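Local coordinates for protein UlvanLyase-PL25 (PDB 5UAS) that cleaves ulvan, the sulfated cell-wall polysaccharide of green seaweeds, as a beta-propeller lyase of polysaccharide lyase family 25, at residues G117-Q122 with T133-N138; K127-N132 with F179-H184; G162-A167 with S220-A225. All coordinates share one frame; numbering follows the deposited sequence.

Contact 1 of 3, residues G117-Q122 with T133-N138. With 83Y (3-O-sulfo-alpha-L-rhamnopyranose), chain C; BDP (beta-D-glucopyranuronic acid), chain B.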
loop_
_atom_site.group_PDB
_atom_site.type_symbol
_atom_site.label_atom_id
_atom_site.label_comp_id
_atom_site.label_asym_id
_atom_site.label_seq_id
_atom_site.Cartn_x
_atom_site.Cartn_y
_atom_site.Cartn_z
ATOM N N GLY A 117 9.892 4.732 7.288
ATOM C CA GLY A 117 10.196 5.882 8.119
ATOM C C GLY A 117 9.866 7.249 7.540
ATOM O O GLY A 117 9.947 8.261 8.271
ATOM N N GLY A 118 9.470 7.330 6.273
ATOM C CA GLY A 118 9.302 8.630 5.632
ATOM C C GLY A 118 7.867 9.137 5.694
ATOM O O GLY A 118 6.905 8.377 5.503
ATOM N N HIS A 119 7.742 10.417 6.009
ATOM C CA HIS A 119 6.514 11.179 5.802
ATOM C C HIS A 119 6.898 12.532 5.220
ATOM O O HIS A 119 6.397 13.592 5.629
ATOM C CB HIS A 119 5.698 11.317 7.092
ATOM C CG HIS A 119 4.277 11.719 6.845
ATOM N ND1 HIS A 119 3.366 11.876 7.863
ATOM C CD2 HIS A 119 3.604 11.976 5.692
ATOM C CE1 HIS A 119 2.195 12.231 7.361
ATOM N NE2 HIS A 119 2.307 12.290 6.042
ATOM N N GLY A 120 7.804 12.481 4.257
ATOM C CA GLY A 120 8.096 13.606 3.373
ATOM C C GLY A 120 9.339 14.378 3.754
ATOM O O GLY A 120 9.622 15.399 3.130
ATOM N N GLY A 121 10.070 13.944 4.788
ATOM C CA GLY A 121 11.282 14.637 5.201
ATOM C C GLY A 121 10.957 15.918 5.947
ATOM O O GLY A 121 9.817 16.191 6.313
ATOM N N GLN A 122 11.993 16.732 6.134
ATOM C CA GLN A 122 11.866 18.010 6.816
ATOM C C GLN A 122 13.010 18.899 6.344
ATOM O O GLN A 122 13.898 18.453 5.616
ATOM C CB GLN A 122 11.880 17.853 8.353
ATOM C CG GLN A 122 13.120 17.134 8.920
ATOM C CD GLN A 122 12.836 15.663 9.326
ATOM O OE1 GLN A 122 11.887 15.387 10.073
ATOM N NE2 GLN A 122 13.672 14.726 8.847
ATOM N N THR A 133 7.471 19.311 2.397
ATOM C CA THR A 133 7.962 18.395 3.431
ATOM C C THR A 133 6.973 18.344 4.582
ATOM O O THR A 133 5.986 19.083 4.634
ATOM C CB THR A 133 9.349 18.810 3.960
ATOM O OG1 THR A 133 9.260 20.088 4.606
ATOM C CG2 THR A 133 10.359 18.903 2.839
ATOM N N HIS A 134 7.240 17.435 5.515
ATOM C CA HIS A 134 6.432 17.384 6.721
ATOM C C HIS A 134 7.349 16.948 7.854
ATOM O O HIS A 134 7.997 17.799 8.464
ATOM C CB HIS A 134 5.224 16.455 6.533
ATOM C CG HIS A 134 4.303 16.431 7.722
ATOM N ND1 HIS A 134 3.918 17.575 8.388
ATOM C CD2 HIS A 134 3.705 15.404 8.367
ATOM C CE1 HIS A 134 3.126 17.254 9.394
ATOM N NE2 HIS A 134 2.973 15.943 9.399
ATOM N N HIS A 135 7.448 15.653 8.132
ATOM C CA HIS A 135 8.520 15.177 9.013
ATOM C C HIS A 135 8.881 13.740 8.680
ATOM O O HIS A 135 8.128 13.028 8.027
ATOM C CB HIS A 135 8.175 15.278 10.513
ATOM C CG HIS A 135 6.817 14.777 10.876
ATOM N ND1 HIS A 135 5.905 15.555 11.559
ATOM C CD2 HIS A 135 6.214 13.580 10.672
ATOM C CE1 HIS A 135 4.801 14.856 11.762
ATOM N NE2 HIS A 135 4.961 13.657 11.234
ATOM N N GLY A 136 10.071 13.330 9.132
ATOM C CA GLY A 136 10.487 11.949 8.996
ATOM C C GLY A 136 11.166 11.678 7.677
ATOM O O GLY A 136 10.518 11.626 6.630
ATOM N N ALA A 137 12.476 11.465 7.731
ATOM C CA ALA A 137 13.228 11.154 6.528
ATOM C C ALA A 137 12.970 9.710 6.109
ATOM O O ALA A 137 12.986 8.789 6.937
ATOM C CB ALA A 137 14.720 11.406 6.768
ATOM N N ASN A 138 12.693 9.527 4.825
ATOM C CA ASN A 138 12.476 8.206 4.258
ATOM C C ASN A 138 13.792 7.429 4.208
ATOM O O ASN A 138 14.825 7.961 3.776
ATOM C CB ASN A 138 11.878 8.340 2.853
ATOM C CG ASN A 138 11.054 7.127 2.439
ATOM O OD1 ASN A 138 10.372 6.509 3.264
ATOM N ND2 ASN A 138 11.087 6.796 1.142
HETATM C C1 83Y C . -0.214 18.407 6.689
HETATM C C2 83Y C . -1.366 17.806 7.482
HETATM C C3 83Y C . -1.928 16.588 6.767
HETATM C C4 83Y C . -0.824 15.549 6.587
HETATM C C5 83Y C . 0.276 16.230 5.764
HETATM C C6 83Y C . 1.464 15.328 5.483
HETATM O O1 83Y C . -0.707 18.934 5.451
HETATM O O1S 83Y C . -5.431 15.426 7.610
HETATM O O2 83Y C . -0.923 17.440 8.790
HETATM O O2S 83Y C . -4.885 17.634 6.776
HETATM O O3 83Y C . -3.062 16.086 7.473
HETATM O O3S 83Y C . -4.431 15.677 5.437
HETATM O O5 83Y C . 0.773 17.395 6.446
HETATM S S 83Y C . -4.455 16.216 6.816
HETATM O O4 83Y C . -1.345 14.399 5.902
HETATM C C1 BDP B . -1.531 13.214 6.709
HETATM C C2 BDP B . -3.027 12.828 6.723
HETATM C C3 BDP B . -3.356 12.358 5.340
HETATM C C4 BDP B . -2.481 11.245 4.898
HETATM C C5 BDP B . -1.057 11.625 4.995
HETATM C C6 BDP B . -0.384 12.305 3.754
HETATM O O2 BDP B . -3.238 11.812 7.710
HETATM O O3 BDP B . -3.431 13.437 4.393
HETATM O O4 BDP B . -2.708 9.906 5.381
HETATM O O5 BDP B . -0.652 12.171 6.208
HETATM O O6A BDP B . -0.891 12.218 2.630
HETATM O O6B BDP B . 0.695 12.904 3.903
HETATM O O HOH W 1 7.442 6.312 3.878
#
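The imidazoles of His119 and His134 meet edge to face on the substrate-binding side of a beta-propeller, within the long loop that joins strands 112-116 and 139-143. The edge of His134 points at one face of His119, with CD2 of His134 3.6 Å from ND1 of His119 and the planes at 81°. His119 uses NE2 to donate a nearly straight hydrogen bond of 2.7 Å to the glucuronate carboxylate oxygen O6B. One face of His134 is turned to the O5/C6 rim of the sulfated rhamnose, O5 over its centre, while the ring of His135 lies against the opposite face. With CG anti to the backbone N (chi1 -163°), the His119 ring extends past His134 CD2 and turns NE2 to the carboxylate. Behind the sugar-facing atoms, Asp97 takes hydrogen bonds from both ND1 of His119 and NE2 of His135, which probably holds the His119 ring in this rotation.

Farther out, the two backbones interlock. The carbonyl O of Gly136 accepts from His119 N at 3.1 Å and from Gly121 N at 3.0 Å, the two donors arriving from opposite faces of the carbonyl plane. Gly121 O in turn receives His134 N. The side chain of Gln122, bent at chi2 (-103°), curls back, its amide held by hydrogen bonds from NE2 to Asn125 and Glu86. OE1 of Gln122 accepts from Gly136 N at 2.9 Å, with the donor above the amide plane and the N-H directed almost straight at the oxygen.

Contact 2 of 3, residues K127-N132 with F179-H184; sequences KNPLGN and FRHGAH. With ZN (zinc ion), chain E; BDP (beta-D-glucopyranuronic acid), chain B; 83Y (3-O-sulfo-alpha-L-rhamnopyranose), chain C.
The side chains of Asn128 and His181 run alongside one another in opposing directions, their amide and imidazole planes 32° apart, and between them they tie the loop of residues 127-132 to the turn that follows strand 175-180. The Asn128 amide is used at both ends. Its ND2 donates to the backbone O of His181 at 2.9 Å, a nearly straight bond with the acceptor in the amide plane, and also to Asn132 O. Its OD1 closes an Asx turn by accepting from Leu130 N, and takes a weak, bent bond from ND1 of His181. Leu130 then lies over one face of that imidazole, a CH-pi contact with CB 3.9 Å from the ring centroid and CD1 resting near CD2 and NE2. The His181 chi1 of -163° swings the ring off the turn, toward Asn128 at its edge and Leu130 over a face.

His181 is also the centre of an inverse gamma turn. Just beyond it, Asn132 O accepts from Ala183 N at 3.0 Å and from ND2 of Asn128, the two donors lying on opposite faces of its carbonyl plane. Gly182 CA packs close against the same oxygen.

The end of the strand and the turn after it supply two substrate-binding residues, Arg180 and His184. Arg180 presents its guanidinium edge to the glucuronate carboxylate, NH1 to O6A at 2.9 Å and NH2 to O6B at 2.8 Å. His184 binds the zinc ion through ND1, alongside His240, Cys242 and His254. NE2 of His184 donates to O4 of the rhamnose, the glycosidic oxygen, at 2.9 Å, and weakly to glucuronate O3. Leu130 and Phe179 both pack on Val189 of strand 188-193, while Arg180 and His184 lean on Tyr222 of strand 217-227.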
loop_
_atom_site.group_PDB
_atom_site.type_symbol
_atom_site.label_atom_id
_atom_site.label_comp_id
_atom_site.label_asym_id
_atom_site.label_seq_id
_atom_site.Cartn_x
_atom_site.Cartn_y
_atom_site.Cartn_z
ATOM N N LYS A 127 16.516 21.220 0.722
ATOM C CA LYS A 127 15.395 21.813 0.011
ATOM C C LYS A 127 14.846 20.755 -0.929
ATOM O O LYS A 127 15.570 20.249 -1.791
ATOM C CB LYS A 127 15.829 23.066 -0.747
ATOM C CG LYS A 127 14.880 23.439 -1.864
ATOM C CD LYS A 127 13.592 24.018 -1.356
ATOM C CE LYS A 127 12.737 24.475 -2.541
ATOM N NZ LYS A 127 11.376 24.906 -2.124
ATOM N N ASN A 128 13.604 20.371 -0.714
ATOM C CA ASN A 128 12.988 19.332 -1.524
ATOM C C ASN A 128 12.689 19.914 -2.906
ATOM O O ASN A 128 11.853 20.824 -3.012
ATOM C CB ASN A 128 11.722 18.846 -0.828
ATOM C CG ASN A 128 10.992 17.798 -1.610
ATOM O OD1 ASN A 128 11.415 17.426 -2.697
ATOM N ND2 ASN A 128 9.891 17.278 -1.039
ATOM N N PRO A 129 13.330 19.437 -3.978
ATOM C CA PRO A 129 13.141 20.065 -5.299
ATOM C C PRO A 129 11.855 19.672 -5.992
ATOM O O PRO A 129 11.477 20.336 -6.973
ATOM C CB PRO A 129 14.352 19.549 -6.098
ATOM C CG PRO A 129 14.606 18.203 -5.502
ATOM C CD PRO A 129 14.343 18.365 -4.023
ATOM N N LEU A 130 11.168 18.632 -5.520
ATOM C CA LEU A 130 10.007 18.086 -6.216
ATOM C C LEU A 130 8.763 18.071 -5.346
ATOM O O LEU A 130 7.782 17.402 -5.685
ATOM C CB LEU A 130 10.295 16.681 -6.741
ATOM C CG LEU A 130 11.281 16.600 -7.909
ATOM C CD1 LEU A 130 11.597 15.159 -8.252
ATOM C CD2 LEU A 130 10.776 17.404 -9.154
ATOM N N GLY A 131 8.762 18.805 -4.243
ATOM C CA GLY A 131 7.556 18.883 -3.441
ATOM C C GLY A 131 7.823 19.604 -2.138
ATOM O O GLY A 131 8.847 20.287 -1.988
ATOM N N ASN A 132 6.882 19.436 -1.203
ATOM C CA ASN A 132 6.973 20.024 0.126
ATOM C C ASN A 132 7.374 18.936 1.121
ATOM O O ASN A 132 7.643 17.799 0.741
ATOM C CB ASN A 132 5.647 20.706 0.512
ATOM C CG ASN A 132 4.498 19.698 0.787
ATOM O OD1 ASN A 132 4.478 18.587 0.261
ATOM N ND2 ASN A 132 3.524 20.123 1.600
ATOM N N PHE A 179 7.333 6.255 -4.922
ATOM C CA PHE A 179 6.903 6.986 -3.731
ATOM C C PHE A 179 6.495 8.407 -4.117
ATOM O O PHE A 179 6.767 8.891 -5.226
ATOM C CB PHE A 179 8.018 7.022 -2.654
ATOM C CG PHE A 179 9.343 7.568 -3.147
ATOM C CD1 PHE A 179 10.246 6.745 -3.817
ATOM C CD2 PHE A 179 9.673 8.908 -2.963
ATOM C CE1 PHE A 179 11.474 7.247 -4.288
ATOM C CE2 PHE A 179 10.892 9.425 -3.408
ATOM C CZ PHE A 179 11.801 8.579 -4.082
ATOM N N ARG A 180 5.875 9.090 -3.160
ATOM C CA ARG A 180 5.633 10.522 -3.271
ATOM C C ARG A 180 6.840 11.287 -2.729
ATOM O O ARG A 180 7.272 11.049 -1.594
ATOM C CB ARG A 180 4.364 10.878 -2.515
ATOM C CG ARG A 180 4.019 12.351 -2.608
ATOM C CD ARG A 180 2.794 12.615 -1.735
ATOM N NE ARG A 180 3.116 12.461 -0.311
ATOM C CZ ARG A 180 2.241 12.525 0.686
ATOM N NH1 ARG A 180 0.934 12.685 0.437
ATOM N NH2 ARG A 180 2.672 12.385 1.951
ATOM N N HIS A 181 7.368 12.216 -3.536
ATOM C CA HIS A 181 8.643 12.892 -3.243
ATOM C C HIS A 181 8.408 14.088 -2.316
ATOM O O HIS A 181 8.676 15.249 -2.643
ATOM C CB HIS A 181 9.300 13.312 -4.554
ATOM C CG HIS A 181 10.765 13.659 -4.478
ATOM N ND1 HIS A 181 11.253 14.746 -3.783
ATOM C CD2 HIS A 181 11.837 13.098 -5.095
ATOM C CE1 HIS A 181 12.567 14.822 -3.944
ATOM N NE2 HIS A 181 12.948 13.837 -4.743
ATOM N N GLY A 182 7.889 13.777 -1.130
ATOM C CA GLY A 182 7.580 14.789 -0.127
ATOM C C GLY A 182 6.222 14.544 0.516
ATOM O O GLY A 182 5.745 13.398 0.592
ATOM N N ALA A 183 5.615 15.619 1.021
ATOM C CA ALA A 183 4.285 15.539 1.635
ATOM C C ALA A 183 3.228 15.793 0.560
ATOM O O ALA A 183 3.477 15.466 -0.602
ATOM C CB ALA A 183 4.179 16.513 2.812
ATOM N N HIS A 184 2.058 16.358 0.899
ATOM C CA HIS A 184 0.965 16.390 -0.085
ATOM C C HIS A 184 1.376 17.049 -1.391
ATOM O O HIS A 184 0.935 16.638 -2.477
ATOM C CB HIS A 184 -0.229 17.162 0.451
ATOM C CG HIS A 184 -1.011 16.435 1.482
ATOM N ND1 HIS A 184 -2.326 16.739 1.752
ATOM C CD2 HIS A 184 -0.670 15.436 2.323
ATOM C CE1 HIS A 184 -2.771 15.934 2.701
ATOM N NE2 HIS A 184 -1.776 15.153 3.085
HETATM ZN ZN ZN E . -3.555 18.155 0.918
HETATM C C1 BDP B . -1.531 13.214 6.709
HETATM C C2 BDP B . -3.027 12.828 6.723
HETATM C C3 BDP B . -3.356 12.358 5.340
HETATM C C4 BDP B . -2.481 11.245 4.898
HETATM C C5 BDP B . -1.057 11.625 4.995
HETATM C C6 BDP B . -0.384 12.305 3.754
HETATM O O2 BDP B . -3.238 11.812 7.710
HETATM O O3 BDP B . -3.431 13.437 4.393
HETATM O O4 BDP B . -2.708 9.906 5.381
HETATM O O5 BDP B . -0.652 12.171 6.208
HETATM O O6A BDP B . -0.891 12.218 2.630
HETATM O O6B BDP B . 0.695 12.904 3.903
HETATM C C1 83Y C . -0.214 18.407 6.689
HETATM C C2 83Y C . -1.366 17.806 7.482
HETATM C C3 83Y C . -1.928 16.588 6.767
HETATM C C4 83Y C . -0.824 15.549 6.587
HETATM C C5 83Y C . 0.276 16.230 5.764
HETATM C C6 83Y C . 1.464 15.328 5.483
HETATM O O1 83Y C . -0.707 18.934 5.451
HETATM O O1S 83Y C . -5.431 15.426 7.610
HETATM O O2 83Y C . -0.923 17.440 8.790
HETATM O O2S 83Y C . -4.885 17.634 6.776
HETATM O O3 83Y C . -3.062 16.086 7.473
HETATM O O3S 83Y C . -4.431 15.677 5.437
HETATM O O5 83Y C . 0.773 17.395 6.446
HETATM S S 83Y C . -4.455 16.216 6.816
HETATM O O4 83Y C . -1.345 14.399 5.902
HETATM O O HOH W 2 1.451 18.308 2.876
#

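Contact 3 of 3, residues G162-A167 with S220-A225; sequences GTYNQA and SWYAWA. With BDP (beta-D-glucopyranuronic acid), chain B.
Gln166 spans the gap between strand 165-167 and strand 220-225, two nearly parallel strands of the beta-propeller whose axes approach to 7.9 Å, too far apart for backbone pairing. Its amide stands in for a neighbouring strand and is held at both ends: NE2 of Gln166 donates to Ala223 O at 2.9 Å, and OE1 of Gln166 accepts from Ala225 N at 2.8 Å. The chain runs straight beyond CG (chi2 174°), long enough to bring the amide to the other backbone. OE1 also sits over one face of the Trp224 ring and has a further donor in His43, so this buried oxygen is gripped from two residues.

Toward the substrate the packing is sparser. Tyr164 and Tyr222 cross with planes at 68°, meeting chiefly where CE2 of Tyr164 lies 3.7 Å from CE2 of Tyr222. O6A of the glucuronate carboxylate lies near both hydroxyls, at the edge of each ring. Tyr164, the probable proton acceptor of the lyase reaction, lies where the chain turns a corner, and CG2 of Thr163 covers the centre of one face of its ring. OH of Tyr164 is 3.2 Å from O6A of the glucuronate. Tyr222 has Arg258 in a cation-pi contact and reaches the same carboxylate through its ring edge, OH of Tyr222 donating to O6A at 2.6 Å.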
loop_
_atom_site.group_PDB
_atom_site.type_symbol
_atom_site.label_atom_id
_atom_site.label_comp_id
_atom_site.label_asym_id
_atom_site.label_seq_id
_atom_site.Cartn_x
_atom_site.Cartn_y
_atom_site.Cartn_z
ATOM N N GLY A 162 10.291 11.431 1.040
ATOM C CA GLY A 162 9.495 10.320 0.554
ATOM C C GLY A 162 8.362 9.958 1.494
ATOM O O GLY A 162 8.508 10.041 2.727
ATOM N N THR A 163 7.234 9.562 0.904
ATOM C CA THR A 163 6.127 8.897 1.573
ATOM C C THR A 163 5.608 7.830 0.619
ATOM O O THR A 163 5.587 8.037 -0.601
ATOM C CB THR A 163 4.944 9.846 1.927
ATOM O OG1 THR A 163 5.404 11.093 2.448
ATOM C CG2 THR A 163 4.052 9.199 2.988
ATOM N N TYR A 164 5.162 6.702 1.190
ATOM C CA TYR A 164 4.448 5.628 0.495
ATOM C C TYR A 164 5.329 4.790 -0.413
ATOM O O TYR A 164 5.089 4.708 -1.627
ATOM C CB TYR A 164 3.246 6.176 -0.303
ATOM C CG TYR A 164 2.293 6.964 0.571
ATOM C CD1 TYR A 164 1.702 6.374 1.672
ATOM C CD2 TYR A 164 2.059 8.319 0.337
ATOM C CE1 TYR A 164 0.815 7.089 2.488
ATOM C CE2 TYR A 164 1.201 9.056 1.154
ATOM C CZ TYR A 164 0.577 8.419 2.234
ATOM O OH TYR A 164 -0.268 9.129 3.064
ATOM N N ASN A 165 6.314 4.128 0.186
ATOM C CA ASN A 165 7.228 3.252 -0.544
ATOM C C ASN A 165 6.534 2.061 -1.166
ATOM O O ASN A 165 5.833 1.303 -0.484
ATOM C CB ASN A 165 8.305 2.751 0.412
ATOM C CG ASN A 165 9.132 3.863 0.937
ATOM O OD1 ASN A 165 9.675 4.670 0.173
ATOM N ND2 ASN A 165 9.219 3.949 2.246
ATOM N N GLN A 166 6.801 1.834 -2.448
ATOM C CA GLN A 166 6.288 0.664 -3.134
ATOM C C GLN A 166 7.425 0.132 -3.973
ATOM O O GLN A 166 7.924 0.838 -4.850
ATOM C CB GLN A 166 5.060 1.016 -3.974
ATOM C CG GLN A 166 4.055 1.787 -3.105
ATOM C CD GLN A 166 2.867 2.311 -3.879
ATOM O OE1 GLN A 166 2.247 1.588 -4.647
ATOM N NE2 GLN A 166 2.504 3.540 -3.616
ATOM N N ALA A 167 7.868 -1.085 -3.673
ATOM C CA ALA A 167 9.116 -1.608 -4.218
ATOM C C ALA A 167 8.817 -2.753 -5.173
ATOM O O ALA A 167 8.112 -3.695 -4.810
ATOM C CB ALA A 167 10.037 -2.085 -3.087
ATOM N N SER A 220 -2.663 17.122 -6.332
ATOM C CA SER A 220 -2.006 16.152 -5.465
ATOM C C SER A 220 -2.545 14.768 -5.791
ATOM O O SER A 220 -3.656 14.621 -6.308
ATOM C CB SER A 220 -2.242 16.516 -3.986
ATOM O OG SER A 220 -1.538 15.684 -3.083
ATOM N N TRP A 221 -1.766 13.743 -5.439
ATOM C CA TRP A 221 -2.070 12.401 -5.935
ATOM C C TRP A 221 -1.770 11.335 -4.905
ATOM O O TRP A 221 -0.925 11.505 -4.024
ATOM C CB TRP A 221 -1.249 12.052 -7.178
ATOM C CG TRP A 221 -1.394 13.004 -8.296
ATOM C CD1 TRP A 221 -0.535 14.028 -8.614
ATOM C CD2 TRP A 221 -2.416 13.014 -9.304
ATOM N NE1 TRP A 221 -0.972 14.678 -9.733
ATOM C CE2 TRP A 221 -2.127 14.086 -10.177
ATOM C CE3 TRP A 221 -3.553 12.234 -9.546
ATOM C CZ2 TRP A 221 -2.935 14.401 -11.292
ATOM C CZ3 TRP A 221 -4.352 12.539 -10.632
ATOM C CH2 TRP A 221 -4.039 13.621 -11.507
ATOM N N TYR A 222 -2.411 10.189 -5.094
ATOM C CA TYR A 222 -2.033 8.974 -4.378
ATOM C C TYR A 222 -2.034 7.826 -5.383
ATOM O O TYR A 222 -3.065 7.541 -5.983
ATOM C CB TYR A 222 -2.997 8.690 -3.202
ATOM C CG TYR A 222 -2.945 9.730 -2.105
ATOM C CD1 TYR A 222 -3.788 10.823 -2.119
ATOM C CD2 TYR A 222 -2.074 9.595 -1.024
ATOM C CE1 TYR A 222 -3.744 11.789 -1.104
ATOM C CE2 TYR A 222 -2.031 10.554 -0.004
ATOM C CZ TYR A 222 -2.864 11.651 -0.057
ATOM O OH TYR A 222 -2.850 12.626 0.927
ATOM N N ALA A 223 -0.900 7.145 -5.525
ATOM C CA ALA A 223 -0.738 6.075 -6.503
ATOM C C ALA A 223 -0.479 4.740 -5.808
ATOM O O ALA A 223 0.009 4.688 -4.681
ATOM C CB ALA A 223 0.428 6.400 -7.455
ATOM N N TRP A 224 -0.812 3.660 -6.510
ATOM C CA TRP A 224 -0.455 2.300 -6.142
ATOM C C TRP A 224 0.171 1.692 -7.386
ATOM O O TRP A 224 -0.484 1.612 -8.436
ATOM C CB TRP A 224 -1.703 1.505 -5.714
ATOM C CG TRP A 224 -1.433 0.187 -4.985
ATOM C CD1 TRP A 224 -1.359 -0.009 -3.626
ATOM C CD2 TRP A 224 -1.203 -1.094 -5.583
ATOM N NE1 TRP A 224 -1.107 -1.323 -3.358
ATOM C CE2 TRP A 224 -1.001 -2.018 -4.538
ATOM C CE3 TRP A 224 -1.155 -1.544 -6.903
ATOM C CZ2 TRP A 224 -0.774 -3.350 -4.773
ATOM C CZ3 TRP A 224 -0.916 -2.888 -7.135
ATOM C CH2 TRP A 224 -0.738 -3.776 -6.073
ATOM N N ALA A 225 1.434 1.296 -7.288
ATOM C CA ALA A 225 2.129 0.673 -8.400
ATOM C C ALA A 225 2.351 -0.802 -8.105
ATOM O O ALA A 225 2.700 -1.169 -6.978
ATOM C CB ALA A 225 3.466 1.381 -8.661
HETATM C C1 BDP B . -1.531 13.214 6.709
HETATM C C2 BDP B . -3.027 12.828 6.723
HETATM C C3 BDP B . -3.356 12.358 5.340
HETATM C C4 BDP B . -2.481 11.245 4.898
HETATM C C5 BDP B . -1.057 11.625 4.995
HETATM C C6 BDP B . -0.384 12.305 3.754
HETATM O O2 BDP B . -3.238 11.812 7.710
HETATM O O3 BDP B . -3.431 13.437 4.393
HETATM O O4 BDP B . -2.708 9.906 5.381
HETATM O O5 BDP B . -0.652 12.171 6.208
HETATM O O6A BDP B . -0.891 12.218 2.630
HETATM O O6B BDP B . 0.695 12.904 3.903
#

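Overall arrangement
The three contacts converge on one glucuronate residue of the bound ulvan fragment. Contact 1 supplies His119, contact 2 Arg180 and His184, and contact 3 Tyr164 and Tyr222, so that the carboxylate is approached by side chains of all three. Contacts 1 and 2 are nearest, with centres 9 Å apart, and also share the rhamnose; Ala183 CB packs against His134 CB at 3.9 Å. Contacts 2 and 3, 11 Å apart, reach one sheet, in which strands 165-169 and 175-180 are neighbours; before the corner at Tyr164, Arg180 N lies 2.8 Å from Thr163 O. Between contacts 1 and 3, a probable hydrogen bond of 2.7 Å from Asn138 ND2 to Asn165 OD1 links the loop between strands 112-116 and 139-143 to the residue next to Tyr164.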